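Local coordinates for protein dermonecrotic toxin (Pasteurella multocida, PDB 2EBF) that acts as a potent mitogen and dermonecrotic toxin that induces bone resorption, associated with severe atrophic rhinitis in pigs, represented here by its C-terminal region, at residues A[263-275]-A[460-472]. Sequence-based numbering, arbitrary orientation.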
ATOM      1  N   ILE A 263     -23.309  13.095  -9.674  1.00 37.47           N
ATOM      2  CA  ILE A 263     -23.504  11.670  -9.437  1.00 37.40           C
ATOM      3  C   ILE A 263     -22.825  11.227  -8.137  1.00 37.59           C
ATOM      4  O   ILE A 263     -21.659  11.572  -7.877  1.00 37.20           O
ATOM      5  CB  ILE A 263     -23.004  10.834 -10.647  1.00 37.26           C
ATOM      6  CG1 ILE A 263     -23.839  11.157 -11.896  1.00 37.01           C
ATOM      7  CG2 ILE A 263     -23.041   9.339 -10.341  1.00 37.71           C
ATOM      8  CD1 ILE A 263     -23.177  10.791 -13.215  1.00 35.72           C
ATOM      9  N   GLY A 264     -23.563  10.462  -7.332  1.00 37.40           N
ATOM     10  CA  GLY A 264     -23.066   9.948  -6.057  1.00 37.27           C
ATOM     11  C   GLY A 264     -22.847   8.443  -6.008  1.00 37.08           C
ATOM     12  O   GLY A 264     -22.302   7.931  -5.031  1.00 37.38           O
ATOM     13  N   HIS A 265     -23.276   7.729  -7.049  1.00 36.69           N
ATOM     14  CA  HIS A 265     -23.037   6.287  -7.148  1.00 36.27           C
ATOM     15  C   HIS A 265     -21.727   6.057  -7.864  1.00 35.87           C
ATOM     16  O   HIS A 265     -21.473   6.658  -8.902  1.00 35.97           O
ATOM     17  CB  HIS A 265     -24.137   5.580  -7.935  1.00 36.42           C
ATOM     18  CG  HIS A 265     -25.519   5.857  -7.441  1.00 36.99           C
ATOM     19  ND1 HIS A 265     -26.179   5.013  -6.575  1.00 38.29           N
ATOM     20  CD2 HIS A 265     -26.371   6.876  -7.700  1.00 37.92           C
ATOM     21  CE1 HIS A 265     -27.380   5.503  -6.318  1.00 39.43           C
ATOM     22  NE2 HIS A 265     -27.520   6.632  -6.989  1.00 38.88           N
ATOM     23  N   SER A 266     -20.904   5.165  -7.327  1.00 35.34           N
ATOM     24  CA  SER A 266     -19.615   4.888  -7.940  1.00 34.70           C
ATOM     25  C   SER A 266     -19.794   4.129  -9.250  1.00 34.76           C
ATOM     26  O   SER A 266     -20.779   3.403  -9.440  1.00 34.76           O
ATOM     27  CB  SER A 266     -18.721   4.109  -6.973  1.00 34.88           C
ATOM     28  OG  SER A 266     -19.199   2.788  -6.787  1.00 33.37           O
ATOM     29  N   TYR A 267     -18.845   4.323 -10.159  1.00 34.42           N
ATOM     30  CA  TYR A 267     -18.800   3.606 -11.425  1.00 34.37           C
ATOM     31  C   TYR A 267     -19.099   2.118 -11.247  1.00 34.10           C
ATOM     32  O   TYR A 267     -19.943   1.557 -11.946  1.00 33.97           O
ATOM     33  CB  TYR A 267     -17.419   3.788 -12.064  1.00 34.79           C
ATOM     34  CG  TYR A 267     -17.201   2.992 -13.327  1.00 35.32           C
ATOM     35  CD1 TYR A 267     -16.069   2.200 -13.485  1.00 36.18           C
ATOM     36  CD2 TYR A 267     -18.124   3.037 -14.368  1.00 35.69           C
ATOM     37  CE1 TYR A 267     -15.861   1.473 -14.653  1.00 37.42           C
ATOM     38  CE2 TYR A 267     -17.932   2.315 -15.532  1.00 36.79           C
ATOM     39  CZ  TYR A 267     -16.808   1.537 -15.673  1.00 37.00           C
ATOM     40  OH  TYR A 267     -16.629   0.821 -16.836  1.00 37.92           O
ATOM     41  N   GLU A 268     -18.406   1.494 -10.298  1.00 33.42           N
ATOM     42  CA  GLU A 268     -18.505   0.050 -10.077  1.00 33.38           C
ATOM     43  C   GLU A 268     -19.848  -0.364  -9.497  1.00 33.51           C
ATOM     44  O   GLU A 268     -20.371  -1.432  -9.832  1.00 33.43           O
ATOM     45  CB  GLU A 268     -17.370  -0.435  -9.174  1.00 33.09           C
ATOM     46  CG  GLU A 268     -15.985  -0.331  -9.806  1.00 32.77           C
ATOM     47  CD  GLU A 268     -15.246   0.943  -9.426  1.00 33.53           C
ATOM     48  OE1 GLU A 268     -15.867   1.861  -8.838  1.00 31.92           O
ATOM     49  OE2 GLU A 268     -14.029   1.019  -9.715  1.00 33.27           O
ATOM     50  N   GLU A 269     -20.398   0.474  -8.625  1.00 33.85           N
ATOM     51  CA  GLU A 269     -21.728   0.236  -8.085  1.00 34.25           C
ATOM     52  C   GLU A 269     -22.759   0.180  -9.212  1.00 34.59           C
ATOM     53  O   GLU A 269     -23.587  -0.736  -9.274  1.00 34.40           O
ATOM     54  CB  GLU A 269     -22.109   1.322  -7.086  1.00 34.24           C
ATOM     55  CG  GLU A 269     -23.564   1.233  -6.642  1.00 34.78           C
ATOM     56  CD  GLU A 269     -23.982   2.358  -5.736  1.00 35.82           C
ATOM     57  OE1 GLU A 269     -25.195   2.488  -5.483  1.00 37.30           O
ATOM     58  OE2 GLU A 269     -23.111   3.116  -5.270  1.00 36.52           O
ATOM     59  N   MET A 270     -22.700   1.163 -10.105  1.00 34.75           N
ATOM     60  CA  MET A 270     -23.614   1.216 -11.236  1.00 35.38           C
ATOM     61  C   MET A 270     -23.421   0.040 -12.184  1.00 35.43           C
ATOM     62  O   MET A 270     -24.399  -0.567 -12.622  1.00 35.63           O
ATOM     63  CB  MET A 270     -23.457   2.533 -11.985  1.00 35.24           C
ATOM     64  CG  MET A 270     -23.867   3.726 -11.170  1.00 34.78           C
ATOM     65  SD  MET A 270     -23.998   5.170 -12.225  1.00 37.03           S
ATOM     66  CE  MET A 270     -24.629   6.364 -11.056  1.00 35.80           C
ATOM     67  N   PHE A 271     -22.167  -0.290 -12.482  1.00 35.15           N
ATOM     68  CA  PHE A 271     -21.850  -1.371 -13.412  1.00 35.68           C
ATOM     69  C   PHE A 271     -22.422  -2.723 -12.984  1.00 35.86           C
ATOM     70  O   PHE A 271     -22.897  -3.493 -13.823  1.00 36.09           O
ATOM     71  CB  PHE A 271     -20.341  -1.494 -13.610  1.00 35.76           C
ATOM     72  CG  PHE A 271     -19.939  -2.573 -14.576  1.00 36.36           C
ATOM     73  CD1 PHE A 271     -19.759  -2.282 -15.926  1.00 37.71           C
ATOM     74  CD2 PHE A 271     -19.746  -3.880 -14.142  1.00 37.31           C
ATOM     75  CE1 PHE A 271     -19.386  -3.275 -16.827  1.00 38.37           C
ATOM     76  CE2 PHE A 271     -19.374  -4.885 -15.035  1.00 38.87           C
ATOM     77  CZ  PHE A 271     -19.193  -4.577 -16.384  1.00 38.24           C
ATOM     78  N   TYR A 272     -22.367  -3.009 -11.686  1.00 35.85           N
ATOM     79  CA  TYR A 272     -22.812  -4.308 -11.169  1.00 35.91           C
ATOM     80  C   TYR A 272     -24.293  -4.357 -10.795  1.00 36.40           C
ATOM     81  O   TYR A 272     -24.833  -5.434 -10.547  1.00 36.67           O
ATOM     82  CB  TYR A 272     -21.915  -4.770 -10.007  1.00 35.13           C
ATOM     83  CG  TYR A 272     -20.592  -5.324 -10.490  1.00 34.96           C
ATOM     84  CD1 TYR A 272     -19.388  -4.641 -10.267  1.00 33.32           C
ATOM     85  CD2 TYR A 272     -20.549  -6.520 -11.208  1.00 34.64           C
ATOM     86  CE1 TYR A 272     -18.175  -5.160 -10.736  1.00 33.29           C
ATOM     87  CE2 TYR A 272     -19.348  -7.036 -11.681  1.00 34.89           C
ATOM     88  CZ  TYR A 272     -18.168  -6.356 -11.443  1.00 34.06           C
ATOM     89  OH  TYR A 272     -16.996  -6.897 -11.916  1.00 34.26           O
ATOM     90  N   SER A 273     -24.948  -3.201 -10.777  1.00 37.05           N
ATOM     91  CA  SER A 273     -26.379  -3.132 -10.494  1.00 37.92           C
ATOM     92  C   SER A 273     -27.225  -2.722 -11.710  1.00 38.39           C
ATOM     93  O   SER A 273     -28.456  -2.746 -11.642  1.00 38.42           O
ATOM     94  CB  SER A 273     -26.661  -2.209  -9.294  1.00 37.64           C
ATOM     95  OG  SER A 273     -26.234  -0.878  -9.548  1.00 39.04           O
ATOM     96  N   ILE A 274     -26.573  -2.358 -12.816  1.00 38.77           N
ATOM     97  CA  ILE A 274     -27.284  -1.894 -14.014  1.00 39.62           C
ATOM     98  C   ILE A 274     -26.833  -2.631 -15.285  1.00 40.26           C
ATOM     99  O   ILE A 274     -25.689  -2.490 -15.725  1.00 40.07           O
ATOM    100  CB  ILE A 274     -27.172  -0.351 -14.190  1.00 39.46           C
ATOM    101  CG1 ILE A 274     -27.803   0.377 -12.996  1.00 39.35           C
ATOM    102  CG2 ILE A 274     -27.825   0.097 -15.490  1.00 39.48           C
ATOM    103  CD1 ILE A 274     -27.390   1.838 -12.855  1.00 39.58           C
ATOM    104  N   SER A 275     -27.749  -3.420 -15.858  1.00 40.87           N
ATOM    105  CA  SER A 275     -27.500  -4.179 -17.092  1.00 41.57           C
ATOM    106  C   SER A 275     -28.824  -4.729 -17.641  1.00 42.37           C
ATOM    107  O   SER A 275     -29.857  -4.586 -16.986  1.00 42.23           O
ATOM    108  CB  SER A 275     -26.522  -5.329 -16.833  1.00 41.57           C
ATOM    109  OG  SER A 275     -27.202  -6.448 -16.299  1.00 41.36           O
ATOM    110  N   ILE A 460     -17.804  -9.989   1.221  1.00 27.65           N
ATOM    111  CA  ILE A 460     -16.390  -9.643   1.410  1.00 27.86           C
ATOM    112  C   ILE A 460     -15.742  -9.018   0.169  1.00 28.31           C
ATOM    113  O   ILE A 460     -14.545  -8.718   0.170  1.00 27.97           O
ATOM    114  CB  ILE A 460     -15.536 -10.842   1.909  1.00 28.06           C
ATOM    115  CG1 ILE A 460     -15.533 -11.983   0.878  1.00 27.51           C
ATOM    116  CG2 ILE A 460     -16.015 -11.296   3.284  1.00 27.18           C
ATOM    117  CD1 ILE A 460     -14.403 -13.003   1.071  1.00 27.64           C
ATOM    118  N   GLY A 461     -16.533  -8.810  -0.881  1.00 28.85           N
ATOM    119  CA  GLY A 461     -16.064  -8.053  -2.045  1.00 29.22           C
ATOM    120  C   GLY A 461     -15.890  -6.596  -1.667  1.00 29.58           C
ATOM    121  O   GLY A 461     -16.520  -6.103  -0.730  1.00 29.42           O
ATOM    122  N   HIS A 462     -15.021  -5.910  -2.393  1.00 30.14           N
ATOM    123  CA  HIS A 462     -14.801  -4.481  -2.230  1.00 30.98           C
ATOM    124  C   HIS A 462     -14.909  -3.879  -3.628  1.00 30.74           C
ATOM    125  O   HIS A 462     -14.176  -4.286  -4.536  1.00 31.06           O
ATOM    126  CB  HIS A 462     -13.422  -4.237  -1.604  1.00 31.34           C
ATOM    127  CG  HIS A 462     -13.106  -2.794  -1.347  1.00 34.55           C
ATOM    128  ND1 HIS A 462     -13.695  -2.067  -0.332  1.00 37.74           N
ATOM    129  CD2 HIS A 462     -12.238  -1.950  -1.958  1.00 36.50           C
ATOM    130  CE1 HIS A 462     -13.213  -0.836  -0.337  1.00 38.41           C
ATOM    131  NE2 HIS A 462     -12.327  -0.739  -1.315  1.00 39.19           N
ATOM    132  N   SER A 463     -15.820  -2.923  -3.803  1.00 30.49           N
ATOM    133  CA  SER A 463     -16.201  -2.462  -5.149  1.00 30.55           C
ATOM    134  C   SER A 463     -15.143  -1.693  -5.947  1.00 30.13           C
ATOM    135  O   SER A 463     -15.156  -1.718  -7.180  1.00 30.33           O
ATOM    136  CB  SER A 463     -17.517  -1.669  -5.112  1.00 30.73           C
ATOM    137  OG  SER A 463     -17.314  -0.353  -4.639  1.00 31.65           O
ATOM    138  N   ASP A 464     -14.217  -1.022  -5.273  1.00 29.37           N
ATOM    139  CA  ASP A 464     -13.280  -0.177  -6.011  1.00 29.15           C
ATOM    140  C   ASP A 464     -12.383  -1.027  -6.910  1.00 28.97           C
ATOM    141  O   ASP A 464     -11.802  -2.016  -6.448  1.00 28.78           O
ATOM    142  CB  ASP A 464     -12.447   0.683  -5.050  1.00 29.53           C
ATOM    143  CG  ASP A 464     -11.489   1.602  -5.777  1.00 29.65           C
ATOM    144  OD1 ASP A 464     -10.302   1.625  -5.395  1.00 31.75           O
ATOM    145  OD2 ASP A 464     -11.908   2.294  -6.733  1.00 30.93           O
ATOM    146  N   ASN A 465     -12.284  -0.644  -8.184  1.00 28.77           N
ATOM    147  CA  ASN A 465     -11.391  -1.307  -9.157  1.00 29.52           C
ATOM    148  C   ASN A 465     -11.875  -2.714  -9.551  1.00 30.01           C
ATOM    149  O   ASN A 465     -11.086  -3.557 -10.003  1.00 30.23           O
ATOM    150  CB  ASN A 465      -9.943  -1.341  -8.629  1.00 29.49           C
ATOM    151  CG  ASN A 465      -8.893  -1.241  -9.737  1.00 30.40           C
ATOM    152  OD1 ASN A 465      -7.682  -1.390  -9.484  1.00 33.48           O
ATOM    153  ND2 ASN A 465      -9.335  -0.973 -10.955  1.00 28.68           N
ATOM    154  N   SER A 466     -13.180  -2.952  -9.391  1.00 29.96           N
ATOM    155  CA  SER A 466     -13.763  -4.289  -9.580  1.00 30.73           C
ATOM    156  C   SER A 466     -14.354  -4.575 -10.965  1.00 31.47           C
ATOM    157  O   SER A 466     -14.792  -5.704 -11.229  1.00 31.83           O
ATOM    158  CB  SER A 466     -14.821  -4.554  -8.509  1.00 30.16           C
ATOM    159  OG  SER A 466     -15.908  -3.658  -8.643  1.00 29.50           O
ATOM    160  N   VAL A 467     -14.360  -3.572 -11.841  1.00 32.58           N
ATOM    161  CA  VAL A 467     -14.941  -3.709 -13.183  1.00 33.36           C
ATOM    162  C   VAL A 467     -13.888  -4.210 -14.179  1.00 34.63           C
ATOM    163  O   VAL A 467     -12.772  -3.693 -14.213  1.00 34.57           O
ATOM    164  CB  VAL A 467     -15.582  -2.373 -13.653  1.00 33.51           C
ATOM    165  CG1 VAL A 467     -16.035  -2.433 -15.124  1.00 33.09           C
ATOM    166  CG2 VAL A 467     -16.754  -2.019 -12.761  1.00 33.22           C
ATOM    167  N   PRO A 468     -14.233  -5.235 -14.983  1.00 35.77           N
ATOM    168  CA  PRO A 468     -13.321  -5.717 -16.027  1.00 36.76           C
ATOM    169  C   PRO A 468     -13.007  -4.630 -17.080  1.00 37.64           C
ATOM    170  O   PRO A 468     -13.707  -3.618 -17.138  1.00 37.50           O
ATOM    171  CB  PRO A 468     -14.080  -6.908 -16.636  1.00 36.72           C
ATOM    172  CG  PRO A 468     -15.508  -6.679 -16.267  1.00 36.94           C
ATOM    173  CD  PRO A 468     -15.485  -6.012 -14.941  1.00 35.78           C
ATOM    174  N   PRO A 469     -11.971  -4.835 -17.918  1.00 38.69           N
ATOM    175  CA  PRO A 469     -11.156  -6.041 -18.038  1.00 39.36           C
ATOM    176  C   PRO A 469     -10.074  -6.169 -16.972  1.00 39.93           C
ATOM    177  O   PRO A 469      -9.441  -5.175 -16.593  1.00 39.89           O
ATOM    178  CB  PRO A 469     -10.526  -5.900 -19.422  1.00 39.55           C
ATOM    179  CG  PRO A 469     -10.447  -4.436 -19.656  1.00 39.59           C
ATOM    180  CD  PRO A 469     -11.540  -3.784 -18.860  1.00 38.99           C
ATOM    181  N   PHE A 470      -9.880  -7.396 -16.497  1.00 40.16           N
ATOM    182  CA  PHE A 470      -8.760  -7.734 -15.632  1.00 40.51           C
ATOM    183  C   PHE A 470      -7.603  -8.253 -16.494  1.00 41.08           C
ATOM    184  O   PHE A 470      -7.102  -9.357 -16.286  1.00 42.07           O
ATOM    185  CB  PHE A 470      -9.188  -8.773 -14.590  1.00 40.00           C
ATOM    186  CG  PHE A 470      -9.991  -8.201 -13.449  1.00 39.42           C
ATOM    187  CD1 PHE A 470      -9.363  -7.803 -12.268  1.00 38.30           C
ATOM    188  CD2 PHE A 470     -11.372  -8.056 -13.553  1.00 38.26           C
ATOM    189  CE1 PHE A 470     -10.110  -7.266 -11.202  1.00 37.67           C
ATOM    190  CE2 PHE A 470     -12.122  -7.526 -12.497  1.00 37.98           C
ATOM    191  CZ  PHE A 470     -11.488  -7.128 -11.324  1.00 38.06           C
ATOM    192  N   ASN A 471      -7.185  -7.446 -17.468  1.00 41.47           N
ATOM    193  CA  ASN A 471      -6.099  -7.820 -18.378  1.00 41.51           C
ATOM    194  C   ASN A 471      -4.732  -7.359 -17.879  1.00 40.69           C
ATOM    195  O   ASN A 471      -3.811  -7.113 -18.672  1.00 41.21           O
ATOM    196  CB  ASN A 471      -6.370  -7.308 -19.808  1.00 42.34           C
ATOM    197  CG  ASN A 471      -6.543  -5.783 -19.890  1.00 43.75           C
ATOM    198  OD1 ASN A 471      -7.167  -5.277 -20.828  1.00 46.34           O
ATOM    199  ND2 ASN A 471      -5.990  -5.053 -18.926  1.00 45.25           N
ATOM    200  N   ASN A 472      -4.618  -7.241 -16.561  1.00 38.77           N
ATOM    201  CA  ASN A 472      -3.405  -6.765 -15.928  1.00 37.39           C
ATOM    202  C   ASN A 472      -3.256  -7.333 -14.518  1.00 35.85           C
ATOM    203  O   ASN A 472      -4.159  -7.191 -13.698  1.00 35.62           O
ATOM    204  CB  ASN A 472      -3.396  -5.236 -15.901  1.00 37.70           C
ATOM    205  CG  ASN A 472      -2.054  -4.682 -15.532  1.00 38.66           C
ATOM    206  OD1 ASN A 472      -1.263  -4.282 -16.400  1.00 40.43           O
ATOM    207  ND2 ASN A 472      -1.773  -4.666 -14.241  1.00 38.02           N
TER
HETATM  208  O   HOH W   1     -16.820   1.666  -6.192  1.00 40.94           O
HETATM  209  O   HOH W   2     -13.246  -0.774 -11.762  1.00 31.13           O
HETATM  210  O   HOH W   3     -14.382   3.677  -7.616  1.00 35.92           O
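The short helix 267-273 packs against the type II beta turn Ser463-Ser466 and the Val467-Pro468 that follow, its Glu268 CA coming within 6.0 Å of Ser463 CA. In the C2 domain this turn belongs to the connection leaving the edge strand 456-461 of the mixed, mainly parallel sheet for helix 473-490. Glu268 reaches across: bent at chi2 (96°), its chain lays CG against Val467 CG2 and brings OE2 to the turn, where Asn465 N donates to it over 2.9 Å from above the carboxylate plane. Three waters also donate to this buried carboxylate, one linking OE1 to the hydroxyls of Ser266, the helix N-cap, and Ser463, itself hydrogen-bonded to Asp408, and another linking OE2 to Val467 N. Asp464 OD2, only 3.9 Å from Glu268 OE2, is salt-bridged to Arg322, and the third water, donating to both it and Glu268 OE1, joins the two carboxylates, which probably eases the like-charge approach; Asp464 OD1 is hydrogen-bonded to Tyr478 OH. Branched Val467 suits a place between side chains one helical turn apart: CG1 sits over the Phe271 ring, 3.7 Å from its centroid and 8° off the normal, in a CH-pi contact, and also meets Tyr267 CE1 at 3.9 Å, while CG2 touches Phe271 CG. Phe271 CD2 in turn lies over the face of Tyr272, whose edge faces Ser466. Small, polar Ser466 closes its own turn, OG donating to Ser463 O, and Tyr272 OH donates to Ser466 O over 2.6 Å, tilted 34° from the carbonyl plane, with Pro468 CD 3.5 Å from the same hydroxyl oxygen.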